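Local coordinates for putative ferritin-like diiron-carboxylate protein TM1526 (PDB 1VJX) that is of unknown function but, as a ferritin-like protein of the rubrerythrin family, probably binds metal ions and may act as an oxidoreductase, at residues Glu28-Tyr33 with Glu50-Glu55. Numbering follows the deposited sequence.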
loop_
_atom_site.group_PDB
_atom_site.type_symbol
_atom_site.label_atom_id
_atom_site.label_comp_id
_atom_site.label_asym_id
_atom_site.label_seq_id
_atom_site.Cartn_x
_atom_site.Cartn_y
_atom_site.Cartn_z
ATOM N N GLU A 28 5.490 -4.719 -0.552
ATOM C CA GLU A 28 5.403 -5.421 0.719
ATOM C C GLU A 28 3.980 -5.865 0.988
ATOM O O GLU A 28 3.779 -6.941 1.516
ATOM C CB GLU A 28 5.985 -4.577 1.873
ATOM C CG GLU A 28 7.516 -4.512 1.826
ATOM C CD GLU A 28 8.155 -5.880 2.062
ATOM O OE1 GLU A 28 7.834 -6.500 3.118
ATOM O OE2 GLU A 28 8.970 -6.355 1.204
ATOM N N GLY A 29 3.026 -5.053 0.569
ATOM C CA GLY A 29 1.627 -5.377 0.654
ATOM C C GLY A 29 1.242 -6.608 -0.142
ATOM O O GLY A 29 0.436 -7.445 0.331
ATOM N N GLU A 30 1.804 -6.718 -1.344
ATOM C CA GLU A 30 1.627 -7.897 -2.189
ATOM C C GLU A 30 2.050 -9.143 -1.420
ATOM O O GLU A 30 1.322 -10.134 -1.382
ATOM C CB GLU A 30 2.423 -7.780 -3.512
ATOM C CG GLU A 30 2.616 -9.115 -4.259
ATOM C CD GLU A 30 3.350 -9.002 -5.598
ATOM O OE1 GLU A 30 3.982 -7.971 -5.858
ATOM O OE2 GLU A 30 3.302 -9.941 -6.410
ATOM N N ARG A 31 3.253 -9.081 -0.849
ATOM C CA ARG A 31 3.830 -10.190 -0.109
ATOM C C ARG A 31 3.035 -10.585 1.118
ATOM O O ARG A 31 2.824 -11.753 1.388
ATOM C CB ARG A 31 5.230 -9.827 0.360
ATOM C CG ARG A 31 6.297 -10.378 -0.499
ATOM C CD ARG A 31 7.675 -10.224 0.103
ATOM N NE ARG A 31 7.779 -11.033 1.326
ATOM C CZ ARG A 31 7.984 -10.568 2.569
ATOM N NH1 ARG A 31 8.154 -9.262 2.805
ATOM N NH2 ARG A 31 8.039 -11.435 3.589
ATOM N N PHE A 32 2.695 -9.581 1.905
ATOM C CA PHE A 32 1.819 -9.734 3.067
ATOM C C PHE A 32 0.560 -10.522 2.669
ATOM O O PHE A 32 0.329 -11.619 3.179
ATOM C CB PHE A 32 1.480 -8.351 3.595
ATOM C CG PHE A 32 0.706 -8.335 4.883
ATOM C CD1 PHE A 32 1.223 -8.909 6.035
ATOM C CD2 PHE A 32 -0.507 -7.670 4.954
ATOM C CE1 PHE A 32 0.499 -8.857 7.232
ATOM C CE2 PHE A 32 -1.221 -7.610 6.135
ATOM C CZ PHE A 32 -0.723 -8.202 7.274
ATOM N N TYR A 33 -0.204 -9.995 1.709
ATOM C CA TYR A 33 -1.510 -10.578 1.363
ATOM C C TYR A 33 -1.373 -11.994 0.779
ATOM O O TYR A 33 -2.208 -12.870 1.061
ATOM C CB TYR A 33 -2.325 -9.654 0.442
ATOM C CG TYR A 33 -2.749 -8.330 1.069
ATOM C CD1 TYR A 33 -3.383 -8.287 2.311
ATOM C CD2 TYR A 33 -2.559 -7.124 0.390
ATOM C CE1 TYR A 33 -3.782 -7.084 2.872
ATOM C CE2 TYR A 33 -2.955 -5.914 0.932
ATOM C CZ TYR A 33 -3.564 -5.889 2.176
ATOM O OH TYR A 33 -3.967 -4.679 2.722
ATOM N N GLU A 50 -6.365 -11.768 -4.423
ATOM C CA GLU A 50 -6.770 -10.665 -5.286
ATOM C C GLU A 50 -6.068 -9.403 -4.835
ATOM O O GLU A 50 -5.481 -8.702 -5.649
ATOM C CB GLU A 50 -8.288 -10.463 -5.283
ATOM C CG GLU A 50 -8.973 -11.240 -6.397
ATOM C CD GLU A 50 -10.427 -11.622 -6.072
ATOM O OE1 GLU A 50 -11.075 -10.874 -5.280
ATOM O OE2 GLU A 50 -10.917 -12.663 -6.614
ATOM N N LEU A 51 -6.135 -9.137 -3.531
ATOM C CA LEU A 51 -5.497 -7.974 -2.935
ATOM C C LEU A 51 -4.017 -7.952 -3.279
ATOM O O LEU A 51 -3.500 -6.913 -3.634
ATOM C CB LEU A 51 -5.737 -7.928 -1.411
ATOM C CG LEU A 51 -7.185 -7.710 -0.945
ATOM C CD1 LEU A 51 -7.301 -7.616 0.567
ATOM C CD2 LEU A 51 -7.740 -6.460 -1.539
ATOM N N ALA A 52 -3.366 -9.117 -3.225
ATOM C CA ALA A 52 -1.945 -9.269 -3.587
ATOM C C ALA A 52 -1.658 -8.932 -5.057
ATOM O O ALA A 52 -0.711 -8.221 -5.332
ATOM C CB ALA A 52 -1.451 -10.673 -3.258
ATOM N N ASP A 53 -2.475 -9.427 -5.985
ATOM C CA ASP A 53 -2.321 -9.127 -7.405
ATOM C C ASP A 53 -2.553 -7.650 -7.659
ATOM O O ASP A 53 -1.861 -7.046 -8.449
ATOM C CB ASP A 53 -3.311 -9.937 -8.242
ATOM C CG ASP A 53 -2.812 -10.203 -9.683
ATOM O OD1 ASP A 53 -1.762 -10.897 -9.862
ATOM O OD2 ASP A 53 -3.415 -9.769 -10.698
ATOM N N GLN A 54 -3.542 -7.066 -6.986
ATOM C CA GLN A 54 -3.815 -5.628 -7.128
ATOM C C GLN A 54 -2.646 -4.778 -6.681
ATOM O O GLN A 54 -2.262 -3.824 -7.372
ATOM C CB GLN A 54 -5.093 -5.247 -6.348
ATOM C CG GLN A 54 -6.336 -5.793 -7.040
ATOM C CD GLN A 54 -7.579 -5.799 -6.187
ATOM O OE1 GLN A 54 -7.712 -5.012 -5.246
ATOM N NE2 GLN A 54 -8.506 -6.674 -6.523
ATOM N N GLU A 55 -2.095 -5.119 -5.513
ATOM C CA GLU A 55 -0.901 -4.440 -4.984
ATOM C C GLU A 55 0.288 -4.554 -5.933
ATOM O O GLU A 55 1.039 -3.591 -6.109
ATOM C CB GLU A 55 -0.480 -5.020 -3.644
ATOM C CG GLU A 55 -1.458 -4.848 -2.515
ATOM C CD GLU A 55 -1.622 -3.411 -2.062
ATOM O OE1 GLU A 55 -2.474 -2.712 -2.639
ATOM O OE2 GLU A 55 -0.920 -2.999 -1.108
#
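Helices 15-36 and 43-68 run antiparallel here, their local axes 7.7 Å apart and their N-to-C directions 164° from one another, close enough that the backbones nearly meet at E30 and A52. A52 takes little room there: its methyl carbon, CB, lies 3.4 Å from the backbone O of E30. G29 is a second small residue, because a CB on it would run into OE2 of E55. Y33 packs beside A52, its CB 3.9 Å from A52 CB, and its CG is turned anti to the carbonyl carbon (chi1 -65°). The flat ring suits this buried interface by offering a face and an edge. L51 brings its apolar CB over the face, offset toward the rim, in a CH-pi contact 4.1 Å from the centroid. At the edge, CD2 and CE2 of Y33 meet E55 CG, each 3.9 Å away, and CE2 comes within 4.1 Å of E55 OE2. The E55 chain bends at chi2, and its buried carboxylate plane stands 69° from the ring. Farther round, Y33 touches L149 and E112. An alanine here would remove the ring, and L51 CB and E55 CG would probably be held less firmly. With E26 and E142 close to E55, this glutamate-rich interior is consistent with the carboxylate-lined core of a ferritin-like four-helix bundle.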